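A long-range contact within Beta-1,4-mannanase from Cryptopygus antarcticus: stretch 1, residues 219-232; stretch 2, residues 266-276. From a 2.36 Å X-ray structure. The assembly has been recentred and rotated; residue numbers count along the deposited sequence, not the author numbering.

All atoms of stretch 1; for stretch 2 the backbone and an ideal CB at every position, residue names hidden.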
ATOM      1  N   LEU A 219      -5.826  -1.609  14.597  1.00 42.49           N
ATOM      2  CA  LEU A 219      -6.769  -2.461  13.848  1.00 41.21           C
ATOM      3  C   LEU A 219      -8.165  -1.895  13.793  1.00 41.32           C
ATOM      4  O   LEU A 219      -8.850  -2.073  12.785  1.00 40.49           O
ATOM      5  CB  LEU A 219      -6.843  -3.883  14.451  1.00 41.26           C
ATOM      6  CG  LEU A 219      -5.560  -4.712  14.334  1.00 39.74           C
ATOM      7  CD1 LEU A 219      -5.689  -6.010  15.103  1.00 37.76           C
ATOM      8  CD2 LEU A 219      -5.248  -4.970  12.868  1.00 37.45           C
ATOM      9  N   LYS A 220      -8.586  -1.248  14.880  1.00 41.46           N
ATOM     10  CA  LYS A 220      -9.874  -0.576  14.921  1.00 43.39           C
ATOM     11  C   LYS A 220      -9.846   0.580  13.917  1.00 43.95           C
ATOM     12  O   LYS A 220     -10.781   0.801  13.120  1.00 38.74           O
ATOM     13  CB  LYS A 220     -10.123  -0.029  16.319  1.00 46.33           C
ATOM     14  CG  LYS A 220     -11.507   0.588  16.482  1.00 49.45           C
ATOM     15  CD  LYS A 220     -11.503   1.791  17.410  1.00 50.45           C
ATOM     16  CE  LYS A 220     -12.878   2.005  17.990  1.00 51.12           C
ATOM     17  NZ  LYS A 220     -12.815   3.097  18.973  1.00 52.65           N
ATOM     18  N   THR A 221      -8.753   1.328  13.954  1.00 43.80           N
ATOM     19  CA  THR A 221      -8.633   2.464  13.067  1.00 46.41           C
ATOM     20  C   THR A 221      -8.668   2.020  11.611  1.00 45.98           C
ATOM     21  O   THR A 221      -9.394   2.615  10.791  1.00 49.07           O
ATOM     22  CB  THR A 221      -7.375   3.258  13.388  1.00 46.11           C
ATOM     23  OG1 THR A 221      -7.495   3.731  14.721  1.00 50.24           O
ATOM     24  CG2 THR A 221      -7.216   4.426  12.461  1.00 46.43           C
ATOM     25  N   ILE A 222      -7.942   0.957  11.278  1.00 41.84           N
ATOM     26  CA  ILE A 222      -7.943   0.562   9.878  1.00 44.23           C
ATOM     27  C   ILE A 222      -9.284  -0.113   9.498  1.00 41.32           C
ATOM     28  O   ILE A 222      -9.791   0.096   8.401  1.00 39.38           O
ATOM     29  CB  ILE A 222      -6.577  -0.045   9.310  1.00 46.86           C
ATOM     30  CG1 ILE A 222      -6.823  -1.178   8.324  1.00 45.47           C
ATOM     31  CG2 ILE A 222      -5.505  -0.451  10.349  1.00 47.44           C
ATOM     32  CD1 ILE A 222      -6.768  -2.527   8.957  1.00 48.75           C
ATOM     33  N   ASN A 223      -9.897  -0.822  10.432  1.00 43.90           N
ATOM     34  CA  ASN A 223     -11.241  -1.386  10.220  1.00 44.32           C
ATOM     35  C   ASN A 223     -12.263  -0.310   9.845  1.00 41.80           C
ATOM     36  O   ASN A 223     -12.901  -0.392   8.782  1.00 39.00           O
ATOM     37  CB  ASN A 223     -11.694  -2.156  11.475  1.00 45.65           C
ATOM     38  CG  ASN A 223     -13.074  -2.792  11.333  1.00 44.70           C
ATOM     39  OD1 ASN A 223     -13.940  -2.593  12.197  1.00 39.11           O
ATOM     40  ND2 ASN A 223     -13.279  -3.577  10.253  1.00 41.68           N
ATOM     41  N   TRP A 224     -12.369   0.722  10.681  1.00 38.07           N
ATOM     42  CA  TRP A 224     -13.312   1.794  10.408  1.00 38.48           C
ATOM     43  C   TRP A 224     -13.034   2.424   9.060  1.00 39.06           C
ATOM     44  O   TRP A 224     -13.970   2.736   8.315  1.00 35.44           O
ATOM     45  CB  TRP A 224     -13.266   2.886  11.467  1.00 38.84           C
ATOM     46  CG  TRP A 224     -13.924   2.527  12.738  1.00 44.75           C
ATOM     47  CD1 TRP A 224     -13.895   1.326  13.348  1.00 45.08           C
ATOM     48  CD2 TRP A 224     -14.684   3.395  13.594  1.00 51.82           C
ATOM     49  NE1 TRP A 224     -14.582   1.371  14.523  1.00 48.32           N
ATOM     50  CE2 TRP A 224     -15.078   2.630  14.708  1.00 50.47           C
ATOM     51  CE3 TRP A 224     -15.068   4.746  13.528  1.00 56.38           C
ATOM     52  CZ2 TRP A 224     -15.849   3.159  15.762  1.00 54.64           C
ATOM     53  CZ3 TRP A 224     -15.847   5.279  14.578  1.00 59.17           C
ATOM     54  CH2 TRP A 224     -16.220   4.480  15.681  1.00 57.75           C
ATOM     55  N   ILE A 225     -11.752   2.630   8.741  1.00 39.99           N
ATOM     56  CA  ILE A 225     -11.420   3.327   7.512  1.00 39.55           C
ATOM     57  C   ILE A 225     -11.763   2.520   6.257  1.00 38.32           C
ATOM     58  O   ILE A 225     -12.370   3.056   5.322  1.00 32.37           O
ATOM     59  CB  ILE A 225      -9.967   3.788   7.508  1.00 43.01           C
ATOM     60  CG1 ILE A 225      -9.772   4.877   8.567  1.00 43.91           C
ATOM     61  CG2 ILE A 225      -9.595   4.370   6.152  1.00 43.73           C
ATOM     62  CD1 ILE A 225      -8.312   5.179   8.853  1.00 44.46           C
ATOM     63  N   SER A 226     -11.397   1.233   6.250  1.00 40.37           N
ATOM     64  CA  SER A 226     -11.775   0.316   5.166  1.00 40.45           C
ATOM     65  C   SER A 226     -13.289   0.254   5.022  1.00 43.99           C
ATOM     66  O   SER A 226     -13.842   0.248   3.907  1.00 40.31           O
ATOM     67  CB  SER A 226     -11.266  -1.084   5.466  1.00 42.51           C
ATOM     68  OG  SER A 226     -11.625  -2.000   4.455  1.00 40.85           O
ATOM     69  N   SER A 227     -13.974   0.208   6.162  1.00 43.52           N
ATOM     70  CA  SER A 227     -15.391   0.035   6.094  1.00 43.18           C
ATOM     71  C   SER A 227     -15.961   1.145   5.241  1.00 42.98           C
ATOM     72  O   SER A 227     -16.859   0.896   4.442  1.00 45.21           O
ATOM     73  CB  SER A 227     -16.059   0.015   7.464  1.00 41.63           C
ATOM     74  OG  SER A 227     -17.475  -0.046   7.259  1.00 41.80           O
ATOM     75  N   ALA A 228     -15.434   2.355   5.402  1.00 38.91           N
ATOM     76  CA  ALA A 228     -16.064   3.521   4.817  1.00 39.59           C
ATOM     77  C   ALA A 228     -15.701   3.673   3.337  1.00 42.79           C
ATOM     78  O   ALA A 228     -16.516   4.163   2.500  1.00 43.11           O
ATOM     79  CB  ALA A 228     -15.712   4.763   5.611  1.00 40.41           C
ATOM     80  N   ILE A 229     -14.486   3.250   3.004  1.00 40.32           N
ATOM     81  CA  ILE A 229     -14.116   3.114   1.590  1.00 41.28           C
ATOM     82  C   ILE A 229     -15.050   2.114   0.878  1.00 43.98           C
ATOM     83  O   ILE A 229     -15.605   2.398  -0.192  1.00 42.03           O
ATOM     84  CB  ILE A 229     -12.670   2.612   1.425  1.00 39.07           C
ATOM     85  CG1 ILE A 229     -11.679   3.597   2.077  1.00 38.52           C
ATOM     86  CG2 ILE A 229     -12.370   2.421  -0.062  1.00 38.37           C
ATOM     87  CD1 ILE A 229     -10.246   3.126   2.155  1.00 35.78           C
ATOM     88  N   HIS A 230     -15.201   0.929   1.462  1.00 42.33           N
ATOM     89  CA  HIS A 230     -16.092  -0.056   0.883  1.00 43.24           C
ATOM     90  C   HIS A 230     -17.517   0.494   0.843  1.00 41.17           C
ATOM     91  O   HIS A 230     -18.185   0.328  -0.156  1.00 41.35           O
ATOM     92  CB  HIS A 230     -16.039  -1.385   1.654  1.00 43.44           C
ATOM     93  CG  HIS A 230     -14.724  -2.109   1.547  1.00 41.70           C
ATOM     94  ND1 HIS A 230     -14.160  -2.461   0.338  1.00 40.38           N
ATOM     95  CD2 HIS A 230     -13.883  -2.581   2.504  1.00 40.04           C
ATOM     96  CE1 HIS A 230     -13.022  -3.101   0.558  1.00 41.90           C
ATOM     97  NE2 HIS A 230     -12.838  -3.199   1.864  1.00 37.21           N
ATOM     98  N   ASN A 231     -17.970   1.163   1.907  1.00 40.55           N
ATOM     99  CA  ASN A 231     -19.320   1.782   1.903  1.00 43.19           C
ATOM    100  C   ASN A 231     -19.535   2.649   0.649  1.00 44.62           C
ATOM    101  O   ASN A 231     -20.578   2.610   0.014  1.00 41.58           O
ATOM    102  CB  ASN A 231     -19.593   2.649   3.162  1.00 39.74           C
ATOM    103  CG  ASN A 231     -19.815   1.826   4.441  1.00 37.48           C
ATOM    104  OD1 ASN A 231     -19.491   2.278   5.536  1.00 36.87           O
ATOM    105  ND2 ASN A 231     -20.327   0.620   4.305  1.00 36.16           N
ATOM    106  N   ALA A 232     -18.518   3.415   0.304  1.00 46.79           N
ATOM    107  CA  ALA A 232     -18.613   4.383  -0.770  1.00 47.85           C
ATOM    108  C   ALA A 232     -18.388   3.749  -2.142  1.00 45.23           C
ATOM    109  O   ALA A 232     -19.033   4.142  -3.118  1.00 44.96           O
ATOM    110  CB  ALA A 232     -17.609   5.519  -0.523  1.00 47.47           C
ATOM    111  N   UNK A 266     -12.059  -5.809  15.858  1.00 48.26           N
ATOM    112  CA  UNK A 266     -11.455  -4.643  16.531  1.00 49.31           C
ATOM    113  C   UNK A 266     -12.392  -3.430  16.542  1.00 48.65           C
ATOM    114  O   UNK A 266     -12.394  -2.627  17.483  1.00 47.76           O
ATOM    115  CB  UNK A 266     -10.140  -4.266  15.845  1.00 49.31           C
ATOM    116  N   UNK A 267     -13.140  -3.266  15.465  1.00 43.56           N
ATOM    117  CA  UNK A 267     -13.905  -2.052  15.269  1.00 43.51           C
ATOM    118  C   UNK A 267     -15.337  -2.314  14.889  1.00 40.77           C
ATOM    119  O   UNK A 267     -16.125  -1.383  14.791  1.00 35.86           O
ATOM    120  CB  UNK A 267     -13.244  -1.185  14.196  1.00 43.51           C
ATOM    121  N   UNK A 268     -15.647  -3.581  14.645  1.00 40.67           N
ATOM    122  CA  UNK A 268     -17.011  -4.030  14.615  1.00 44.30           C
ATOM    123  C   UNK A 268     -17.661  -3.686  13.322  1.00 43.57           C
ATOM    124  O   UNK A 268     -18.867  -3.771  13.216  1.00 49.08           O
ATOM    125  CB  UNK A 268     -17.805  -3.435  15.779  1.00 44.30           C
ATOM    126  N   UNK A 269     -16.862  -3.289  12.337  1.00 46.83           N
ATOM    127  CA  UNK A 269     -17.393  -2.969  11.025  1.00 51.56           C
ATOM    128  C   UNK A 269     -17.031  -4.139  10.133  1.00 53.88           C
ATOM    129  O   UNK A 269     -15.855  -4.520   9.983  1.00 53.65           O
ATOM    130  CB  UNK A 269     -16.847  -1.645  10.485  1.00 51.56           C
ATOM    131  N   UNK A 270     -18.091  -4.739   9.600  1.00 49.53           N
ATOM    132  CA  UNK A 270     -18.031  -6.099   9.138  1.00 47.44           C
ATOM    133  C   UNK A 270     -17.403  -6.169   7.753  1.00 42.54           C
ATOM    134  O   UNK A 270     -16.800  -7.173   7.401  1.00 41.75           O
ATOM    135  CB  UNK A 270     -19.430  -6.719   9.129  1.00 47.44           C
ATOM    136  N   UNK A 271     -17.560  -5.103   6.976  1.00 43.02           N
ATOM    137  CA  UNK A 271     -16.926  -4.977   5.660  1.00 41.71           C
ATOM    138  C   UNK A 271     -15.676  -4.090   5.700  1.00 42.69           C
ATOM    139  O   UNK A 271     -15.335  -3.453   4.722  1.00 39.67           O
ATOM    140  CB  UNK A 271     -17.928  -4.410   4.652  1.00 41.71           C
ATOM    141  N   UNK A 272     -14.989  -4.054   6.843  1.00 45.14           N
ATOM    142  CA  UNK A 272     -13.820  -3.213   7.003  1.00 42.49           C
ATOM    143  C   UNK A 272     -12.630  -4.114   6.914  1.00 42.31           C
ATOM    144  O   UNK A 272     -11.898  -4.298   7.917  1.00 40.39           O
ATOM    145  CB  UNK A 272     -13.839  -2.432   8.318  1.00 42.49           C
ATOM    146  N   UNK A 273     -12.465  -4.701   5.723  1.00 38.73           N
ATOM    147  CA  UNK A 273     -11.426  -5.707   5.505  1.00 37.12           C
ATOM    148  C   UNK A 273     -10.346  -5.233   4.543  1.00 36.16           C
ATOM    149  O   UNK A 273     -10.493  -4.206   3.895  1.00 34.88           O
ATOM    150  CB  UNK A 273     -12.053  -6.998   4.974  1.00 37.12           C
ATOM    151  N   UNK A 274      -9.221  -5.931   4.529  1.00 36.67           N
ATOM    152  CA  UNK A 274      -8.293  -5.738   3.436  1.00 37.45           C
ATOM    153  C   UNK A 274      -8.599  -6.801   2.415  1.00 37.99           C
ATOM    154  O   UNK A 274      -9.047  -7.869   2.754  1.00 42.03           O
ATOM    155  CB  UNK A 274      -6.836  -5.800   3.899  1.00 37.45           C
ATOM    156  N   UNK A 275      -8.387  -6.472   1.155  1.00 39.03           N
ATOM    157  CA  UNK A 275      -8.672  -7.374   0.062  1.00 36.20           C
ATOM    158  C   UNK A 275      -7.447  -8.121  -0.414  1.00 36.28           C
ATOM    159  O   UNK A 275      -7.598  -9.149  -1.081  1.00 38.77           O
ATOM    160  CB  UNK A 275      -9.289  -6.600  -1.105  1.00 36.20           C
ATOM    161  N   UNK A 276      -6.264  -7.596  -0.069  1.00 33.79           N
ATOM    162  CA  UNK A 276      -4.979  -8.200  -0.360  1.00 33.97           C
ATOM    163  C   UNK A 276      -3.935  -7.853   0.707  1.00 37.46           C
ATOM    164  O   UNK A 276      -3.874  -6.731   1.209  1.00 41.81           O
ATOM    165  CB  UNK A 276      -4.493  -7.751  -1.740  1.00 33.97           C
TER

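Stretch 1 is a helix throughout, and the face it offers is mainly polar: Asn223, Ser226, Ser227 and His230, with Leu219 and Lys220 at one end and Trp224 beside them.

At position 266 the backbone is helical (phi/psi -93/-36) and CA-to-CB points toward stretch 1. The ideal CB lies 3.5 Å from N of Lys220 and 3.6 Å from CB of Leu219, so a small side chain fits most readily. The residue is Ala266, whose methyl makes that apolar contact with Leu219.

At 267 CA is 4.3 Å from CA of Lys220, and an ideal CB would stand 2.5 Å from OD1 of Asn223 and 2.7 Å from CD1 of Trp224. Both are clashes, which leaves glycine. With Gly267 in place, its carbonyl O accepts a weak hydrogen bond from NE1 of Trp224 (3.2 Å).

At 268 the evidence is backbone conformation: phi is 79°, the first departure from helical angles, and CB would point sideways, 5.3 Å from OD1 of Asn223. Space is available, but positive phi favours glycine, with asparagine a common alternative. It is Gly268.

Position 269 points toward stretch 1, its ideal CB 3.5 Å from both OD1 of Asn223 and CB of Ser227, with the Trp224 indole nearby. A long, flexible chain or a flat one could cover that ring. Lys269 does so: its CE lies 4.2 Å from the centroid of the five-membered ring, 11° off the normal, a CH-pi contact over the face. Its NZ is 5.1 Å from the six-membered centroid, at most a weak attraction. The backbone is held as well, since Lys269 N donates to OD1 of Asn223 (3.0 Å) and ND2 of Asn223 donates to Lys269 O (2.8 Å).

A type I turn begins at 269 and ends at 272. Within it, 270 points away, with nothing of stretch 1 within 5.5 Å of its CB, so stretch 1 sets no limit there and many residues would suit; it is Ser270. At 271 CB points sideways, 5.1 Å from OG of Ser227, so a short polar chain could reach that hydroxyl. Asn271, with chi1 at 74° (p), brings its OD1 within 2.7 Å of Ser227 OG, which donates the hydrogen bond.

Position 272 faces the helix directly, its CA 3.7 Å from CA of Ser227. An ideal CB would clash with O of Asn223 at 2.3 Å, so glycine fits. Gly272 CA instead makes a CA-H...O contact with that oxygen (3.5 Å), while Gly272 O accepts from ND2 of Asn223 (2.8 Å).

CB points away at 273, leaving side-chain choice broad; Ile273 contributes chiefly through its carbonyl O, which accepts from OG of Ser226 (2.5 Å) and NE2 of His230 (3.3 Å). At 274 CB points away and at 276 it is out of reach, so stretch 1 would allow almost any side chain at either; they are Ile274 and Phe276. At 275, CB is sideways, 5.4 Å from CE1 of His230, inviting a short polar chain; OD1 of Asn275 reaches the imidazole edge, 3.1 Å from CE1 of His230.

Stretch 2 (266-276) AGGKSNGIINF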
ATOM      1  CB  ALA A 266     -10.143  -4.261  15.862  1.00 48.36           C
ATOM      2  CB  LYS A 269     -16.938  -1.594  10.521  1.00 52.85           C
ATOM      3  CG  LYS A 269     -17.449  -0.485  11.444  1.00 58.97           C
ATOM      4  CD  LYS A 269     -17.934   0.771  10.729  1.00 66.59           C
ATOM      5  CE  LYS A 269     -18.066   1.960  11.687  1.00 69.52           C
ATOM      6  NZ  LYS A 269     -19.473   2.184  12.119  1.00 69.74           N
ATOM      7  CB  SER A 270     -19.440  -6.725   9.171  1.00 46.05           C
ATOM      8  OG  SER A 270     -20.157  -6.393   8.012  1.00 44.40           O
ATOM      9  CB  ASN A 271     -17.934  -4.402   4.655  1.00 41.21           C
ATOM     10  CG  ASN A 271     -18.189  -2.937   4.871  1.00 39.06           C
ATOM     11  OD1 ASN A 271     -17.950  -2.395   5.957  1.00 40.87           O
ATOM     12  ND2 ASN A 271     -18.624  -2.273   3.829  1.00 36.70           N
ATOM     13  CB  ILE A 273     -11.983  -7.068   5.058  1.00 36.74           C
ATOM     14  CG1 ILE A 273     -12.755  -6.992   3.724  1.00 36.43           C
ATOM     15  CG2 ILE A 273     -12.834  -7.651   6.167  1.00 38.20           C
ATOM     16  CD1 ILE A 273     -13.035  -8.346   3.066  1.00 33.78           C
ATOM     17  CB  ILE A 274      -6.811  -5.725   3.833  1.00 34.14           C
ATOM     18  CG1 ILE A 274      -6.384  -6.953   4.606  1.00 35.21           C
ATOM     19  CG2 ILE A 274      -6.512  -4.507   4.661  1.00 35.26           C
ATOM     20  CD1 ILE A 274      -4.917  -6.872   5.019  1.00 36.20           C
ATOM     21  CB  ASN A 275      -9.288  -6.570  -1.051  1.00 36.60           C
ATOM     22  CG  ASN A 275     -10.524  -5.870  -0.580  1.00 40.01           C
ATOM     23  OD1 ASN A 275     -10.583  -4.638  -0.467  1.00 38.37           O
ATOM     24  ND2 ASN A 275     -11.515  -6.672  -0.213  1.00 44.34           N
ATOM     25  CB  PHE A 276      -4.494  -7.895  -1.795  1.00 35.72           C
ATOM     26  CG  PHE A 276      -4.019  -6.472  -2.066  1.00 36.35           C
ATOM     27  CD1 PHE A 276      -2.737  -6.060  -1.735  1.00 39.00           C
ATOM     28  CD2 PHE A 276      -4.813  -5.585  -2.769  1.00 38.04           C
ATOM     29  CE1 PHE A 276      -2.292  -4.771  -2.022  1.00 35.49           C
ATOM     30  CE2 PHE A 276      -4.372  -4.301  -3.064  1.00 37.64           C
ATOM     31  CZ  PHE A 276      -3.105  -3.899  -2.687  1.00 36.15           C
TER
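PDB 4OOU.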